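Local coordinates for Dbv8 protein (Nonomuraea, PDB 4MFZ) that probably transfers long acyl chains such as decanoyl from acyl-CoA to amino groups of glycopeptide antibiotics, as a GNAT-family N-acyltransferase, at residues 156-168 with 184-197. Residues are numbered along the deposited sequence; the frame is centred on the assembly and turned at random.
Sequences TWETLTQLGESVA and WLTLLVRGLVYRLG
L185 and L188 of helix 184-192 pack against Q162, L163 and S166 of the antiparallel helix 162-168, and against T159 of helix 156-160 just before it, in the N-terminal helical domain. A Schellman motif with G191 as its C-prime residue ends helix 184-192, and the chain passes directly into 193-196, an edge strand of the mixed GNAT-like sheet that runs roughly across helix 156-160. The tight part is buried and mostly apolar. With CG anti to the backbone N (chi1 -177°), L188 reaches across to the opposing helices, its CD1 lying 3.6 Å from Q162 CB while CD2 meets L160 CD2. L185 CD1 touches L163 CD1 at 3.9 Å; both L185 methyls lie against S166, and CD2 also packs on Q162 CG. The Q162 side chain, bent at chi2, brings its amide to the edge of the W184 indole, the two planes nearly perpendicular (84°); Q162 OE1 accepts a hydrogen bond from Q200. The looser side is polar, with E158, T161 and G197 partly exposed. Here R195 CD lies 3.7 Å from E158 CG, the side chains crossing at about a right angle. Their charges form only a long salt bridge, E158 OE2 to R195 NE 3.8 Å, well out of the guanidinium plane. R195 NE instead donates to G197 O, NH2 bonds V220 O, and a water links NH1 to T161 OG1. Between the two regions, T159 OG1, which donates to T155 O, accepts a nearly straight hydrogen bond (173°) from R195 N at 3.0 Å.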
loop_
_atom_site.group_PDB
_atom_site.type_symbol
_atom_site.label_atom_id
_atom_site.label_comp_id
_atom_site.label_asym_id
_atom_site.label_seq_id
_atom_site.Cartn_x
_atom_site.Cartn_y
_atom_site.Cartn_z
ATOM N N THR A 156 -2.761 14.148 6.709
ATOM C CA THR A 156 -3.035 13.929 5.279
ATOM C C THR A 156 -1.696 13.814 4.504
ATOM O O THR A 156 -1.473 12.816 3.806
ATOM C CB THR A 156 -3.873 15.067 4.685
ATOM O OG1 THR A 156 -5.183 15.058 5.270
ATOM C CG2 THR A 156 -3.970 14.945 3.171
ATOM N N TRP A 157 -0.813 14.813 4.635
ATOM C CA TRP A 157 0.481 14.773 3.900
ATOM C C TRP A 157 1.386 13.621 4.206
ATOM O O TRP A 157 1.962 13.044 3.285
ATOM C CB TRP A 157 1.199 16.138 3.836
ATOM C CG TRP A 157 0.452 16.990 2.829
ATOM C CD1 TRP A 157 -0.462 18.000 3.087
ATOM C CD2 TRP A 157 0.454 16.847 1.353
ATOM N NE1 TRP A 157 -0.991 18.499 1.913
ATOM C CE2 TRP A 157 -0.486 17.847 0.841
ATOM C CE3 TRP A 157 1.122 16.027 0.451
ATOM C CZ2 TRP A 157 -0.727 18.008 -0.514
ATOM C CZ3 TRP A 157 0.865 16.188 -0.914
ATOM C CH2 TRP A 157 -0.032 17.166 -1.382
ATOM N N GLU A 158 1.495 13.258 5.483
ATOM C CA GLU A 158 2.264 12.090 5.909
ATOM C C GLU A 158 1.632 10.777 5.413
ATOM O O GLU A 158 2.329 9.811 5.093
ATOM C CB GLU A 158 2.389 12.083 7.438
ATOM C CG GLU A 158 3.144 10.889 8.007
ATOM C CD GLU A 158 4.076 11.269 9.151
ATOM O OE1 GLU A 158 4.654 12.383 9.092
ATOM O OE2 GLU A 158 4.219 10.469 10.113
ATOM N N THR A 159 0.309 10.726 5.388
ATOM C CA THR A 159 -0.380 9.554 4.848
ATOM C C THR A 159 -0.115 9.394 3.345
ATOM O O THR A 159 0.202 8.304 2.877
ATOM C CB THR A 159 -1.875 9.691 5.109
ATOM O OG1 THR A 159 -2.079 9.695 6.523
ATOM C CG2 THR A 159 -2.674 8.552 4.478
ATOM N N LEU A 160 -0.207 10.500 2.612
ATOM C CA LEU A 160 -0.096 10.489 1.169
ATOM C C LEU A 160 1.283 10.042 0.676
ATOM O O LEU A 160 1.378 9.504 -0.442
ATOM C CB LEU A 160 -0.464 11.869 0.591
ATOM C CG LEU A 160 -1.949 12.246 0.637
ATOM C CD1 LEU A 160 -2.102 13.627 0.050
ATOM C CD2 LEU A 160 -2.879 11.252 -0.100
ATOM N N THR A 161 2.338 10.236 1.501
ATOM C CA THR A 161 3.704 9.799 1.134
ATOM C C THR A 161 3.850 8.298 0.874
ATOM O O THR A 161 4.891 7.865 0.368
ATOM C CB THR A 161 4.815 10.184 2.151
ATOM O OG1 THR A 161 4.652 9.420 3.356
ATOM C CG2 THR A 161 4.799 11.658 2.464
ATOM N N GLN A 162 2.838 7.496 1.211
ATOM C CA GLN A 162 2.867 6.087 0.783
ATOM C C GLN A 162 3.092 5.975 -0.738
ATOM O O GLN A 162 3.685 5.004 -1.207
ATOM C CB GLN A 162 1.604 5.305 1.217
ATOM C CG GLN A 162 1.506 3.884 0.646
ATOM C CD GLN A 162 2.501 2.922 1.288
ATOM O OE1 GLN A 162 2.662 2.905 2.492
ATOM N NE2 GLN A 162 3.178 2.123 0.479
ATOM N N LEU A 163 2.652 6.951 -1.518
ATOM C CA LEU A 163 2.864 6.856 -2.978
ATOM C C LEU A 163 4.391 6.776 -3.343
ATOM O O LEU A 163 4.800 5.950 -4.168
ATOM C CB LEU A 163 2.199 8.007 -3.721
ATOM C CG LEU A 163 2.446 7.857 -5.232
ATOM C CD1 LEU A 163 1.477 6.833 -5.837
ATOM C CD2 LEU A 163 2.369 9.188 -5.922
ATOM N N GLY A 164 5.211 7.618 -2.717
ATOM C CA GLY A 164 6.678 7.542 -2.869
ATOM C C GLY A 164 7.210 6.164 -2.545
ATOM O O GLY A 164 7.990 5.591 -3.311
ATOM N N GLU A 165 6.762 5.607 -1.424
ATOM C CA GLU A 165 7.165 4.258 -0.991
ATOM C C GLU A 165 6.817 3.171 -1.991
ATOM O O GLU A 165 7.660 2.314 -2.309
ATOM C CB GLU A 165 6.564 3.894 0.389
ATOM C CG GLU A 165 7.137 2.589 0.972
ATOM C CD GLU A 165 6.889 2.374 2.481
ATOM O OE1 GLU A 165 7.156 3.279 3.296
ATOM O OE2 GLU A 165 6.441 1.262 2.862
ATOM N N SER A 166 5.577 3.178 -2.473
ATOM C CA SER A 166 5.151 2.197 -3.470
ATOM C C SER A 166 6.038 2.221 -4.709
ATOM O O SER A 166 6.432 1.169 -5.213
ATOM C CB SER A 166 3.712 2.443 -3.892
ATOM O OG SER A 166 2.889 2.351 -2.741
ATOM N N VAL A 167 6.339 3.421 -5.182
ATOM C CA VAL A 167 7.205 3.593 -6.360
ATOM C C VAL A 167 8.641 3.130 -6.049
ATOM O O VAL A 167 9.244 2.343 -6.817
ATOM C CB VAL A 167 7.187 5.049 -6.857
ATOM C CG1 VAL A 167 8.195 5.269 -7.983
ATOM C CG2 VAL A 167 5.778 5.431 -7.318
ATOM N N ALA A 168 9.177 3.596 -4.924
ATOM C CA ALA A 168 10.540 3.230 -4.490
ATOM C C ALA A 168 10.739 1.732 -4.329
ATOM O O ALA A 168 11.752 1.188 -4.760
ATOM C CB ALA A 168 10.898 3.951 -3.180
ATOM N N TRP A 184 -3.061 -1.423 -1.953
ATOM C CA TRP A 184 -2.830 -0.594 -0.765
ATOM C C TRP A 184 -2.977 0.891 -1.081
ATOM O O TRP A 184 -3.702 1.608 -0.374
ATOM C CB TRP A 184 -1.478 -0.931 -0.139
ATOM C CG TRP A 184 -1.190 -0.309 1.204
ATOM C CD1 TRP A 184 -0.161 0.593 1.524
ATOM C CD2 TRP A 184 -1.896 -0.544 2.470
ATOM N NE1 TRP A 184 -0.180 0.905 2.852
ATOM C CE2 TRP A 184 -1.198 0.253 3.480
ATOM C CE3 TRP A 184 -2.977 -1.336 2.859
ATOM C CZ2 TRP A 184 -1.595 0.263 4.805
ATOM C CZ3 TRP A 184 -3.377 -1.306 4.193
ATOM C CH2 TRP A 184 -2.696 -0.520 5.141
ATOM N N LEU A 185 -2.337 1.369 -2.154
ATOM C CA LEU A 185 -2.566 2.740 -2.630
ATOM C C LEU A 185 -4.057 3.024 -2.832
ATOM O O LEU A 185 -4.522 4.093 -2.429
ATOM C CB LEU A 185 -1.825 3.050 -3.934
ATOM C CG LEU A 185 -0.304 2.937 -3.975
ATOM C CD1 LEU A 185 0.199 3.177 -5.407
ATOM C CD2 LEU A 185 0.302 3.923 -2.977
ATOM N N THR A 186 -4.777 2.079 -3.454
ATOM C CA THR A 186 -6.243 2.196 -3.655
ATOM C C THR A 186 -7.008 2.397 -2.352
ATOM O O THR A 186 -7.779 3.351 -2.215
ATOM C CB THR A 186 -6.816 1.004 -4.465
ATOM O OG1 THR A 186 -6.197 0.995 -5.736
ATOM C CG2 THR A 186 -8.288 1.143 -4.699
ATOM N N LEU A 187 -6.777 1.522 -1.386
ATOM C CA LEU A 187 -7.375 1.670 -0.068
ATOM C C LEU A 187 -7.054 3.028 0.617
ATOM O O LEU A 187 -7.929 3.660 1.224
ATOM C CB LEU A 187 -6.905 0.509 0.788
ATOM C CG LEU A 187 -7.778 0.128 1.969
ATOM C CD1 LEU A 187 -9.132 -0.387 1.451
ATOM C CD2 LEU A 187 -7.042 -0.935 2.785
ATOM N N LEU A 188 -5.812 3.473 0.492
ATOM C CA LEU A 188 -5.353 4.721 1.105
ATOM C C LEU A 188 -6.008 5.932 0.441
ATOM O O LEU A 188 -6.505 6.834 1.116
ATOM C CB LEU A 188 -3.837 4.821 0.993
ATOM C CG LEU A 188 -3.206 6.059 1.669
ATOM C CD1 LEU A 188 -1.805 5.705 2.197
ATOM C CD2 LEU A 188 -3.154 7.204 0.685
ATOM N N VAL A 189 -6.042 5.936 -0.887
ATOM C CA VAL A 189 -6.617 7.065 -1.604
ATOM C C VAL A 189 -8.163 7.094 -1.584
ATOM O O VAL A 189 -8.762 8.115 -1.936
ATOM C CB VAL A 189 -6.033 7.224 -3.050
ATOM C CG1 VAL A 189 -6.897 6.529 -4.080
ATOM C CG2 VAL A 189 -5.941 8.701 -3.408
ATOM N N ARG A 190 -8.777 5.992 -1.149
ATOM C CA ARG A 190 -10.188 5.970 -0.792
ATOM C C ARG A 190 -10.456 6.384 0.655
ATOM O O ARG A 190 -11.551 6.144 1.149
ATOM C CB ARG A 190 -10.790 4.584 -0.994
ATOM C CG ARG A 190 -11.197 4.231 -2.410
ATOM C CD ARG A 190 -11.719 2.787 -2.442
ATOM N NE ARG A 190 -12.995 2.699 -1.756
ATOM C CZ ARG A 190 -13.313 1.843 -0.788
ATOM N NH1 ARG A 190 -12.474 0.910 -0.396
ATOM N NH2 ARG A 190 -14.516 1.934 -0.228
ATOM N N GLY A 191 -9.472 6.990 1.334
ATOM C CA GLY A 191 -9.707 7.582 2.665
ATOM C C GLY A 191 -9.816 6.575 3.792
ATOM O O GLY A 191 -10.383 6.874 4.829
ATOM N N LEU A 192 -9.242 5.397 3.603
ATOM C CA LEU A 192 -9.356 4.275 4.554
ATOM C C LEU A 192 -8.038 3.869 5.241
ATOM O O LEU A 192 -7.995 2.857 5.969
ATOM C CB LEU A 192 -9.904 3.030 3.816
ATOM C CG LEU A 192 -11.401 2.698 3.953
ATOM C CD1 LEU A 192 -12.238 3.930 4.203
ATOM C CD2 LEU A 192 -11.995 1.892 2.787
ATOM N N VAL A 193 -6.964 4.601 4.966
ATOM C CA VAL A 193 -5.668 4.328 5.634
ATOM C C VAL A 193 -5.138 5.656 6.148
ATOM O O VAL A 193 -5.138 6.651 5.411
ATOM C CB VAL A 193 -4.616 3.669 4.681
ATOM C CG1 VAL A 193 -3.298 3.370 5.408
ATOM C CG2 VAL A 193 -5.160 2.370 4.046
ATOM N N TYR A 194 -4.694 5.670 7.399
ATOM C CA TYR A 194 -4.058 6.871 8.012
ATOM C C TYR A 194 -2.715 6.512 8.589
ATOM O O TYR A 194 -2.581 5.500 9.246
ATOM C CB TYR A 194 -5.005 7.509 9.062
ATOM C CG TYR A 194 -6.237 7.929 8.335
ATOM C CD1 TYR A 194 -7.254 6.994 8.023
ATOM C CD2 TYR A 194 -6.324 9.210 7.798
ATOM C CE1 TYR A 194 -8.351 7.373 7.236
ATOM C CE2 TYR A 194 -7.414 9.589 7.040
ATOM C CZ TYR A 194 -8.412 8.685 6.766
ATOM O OH TYR A 194 -9.449 9.118 5.970
ATOM N N ARG A 195 -1.704 7.323 8.304
ATOM C CA ARG A 195 -0.423 7.137 8.943
ATOM C C ARG A 195 -0.334 8.068 10.152
ATOM O O ARG A 195 -0.484 9.258 10.024
ATOM C CB ARG A 195 0.725 7.430 7.979
ATOM C CG ARG A 195 2.088 7.431 8.679
ATOM C CD ARG A 195 3.261 7.251 7.724
ATOM N NE ARG A 195 4.493 7.044 8.500
ATOM C CZ ARG A 195 5.639 6.593 7.991
ATOM N NH1 ARG A 195 5.743 6.281 6.688
ATOM N NH2 ARG A 195 6.696 6.431 8.786
ATOM N N LEU A 196 -0.085 7.511 11.327
ATOM C CA LEU A 196 0.037 8.334 12.515
ATOM C C LEU A 196 1.435 8.108 13.075
ATOM O O LEU A 196 1.704 7.082 13.683
ATOM C CB LEU A 196 -1.062 8.019 13.565
ATOM C CG LEU A 196 -2.559 7.901 13.225
ATOM C CD1 LEU A 196 -3.390 7.414 14.424
ATOM C CD2 LEU A 196 -3.114 9.210 12.671
ATOM N N GLY A 197 2.320 9.066 12.848
ATOM C CA GLY A 197 3.727 8.913 13.227
ATOM C C GLY A 197 4.335 7.786 12.422
ATOM O O GLY A 197 4.257 7.805 11.187
HETATM O O HOH W 1 3.706 7.125 4.379
#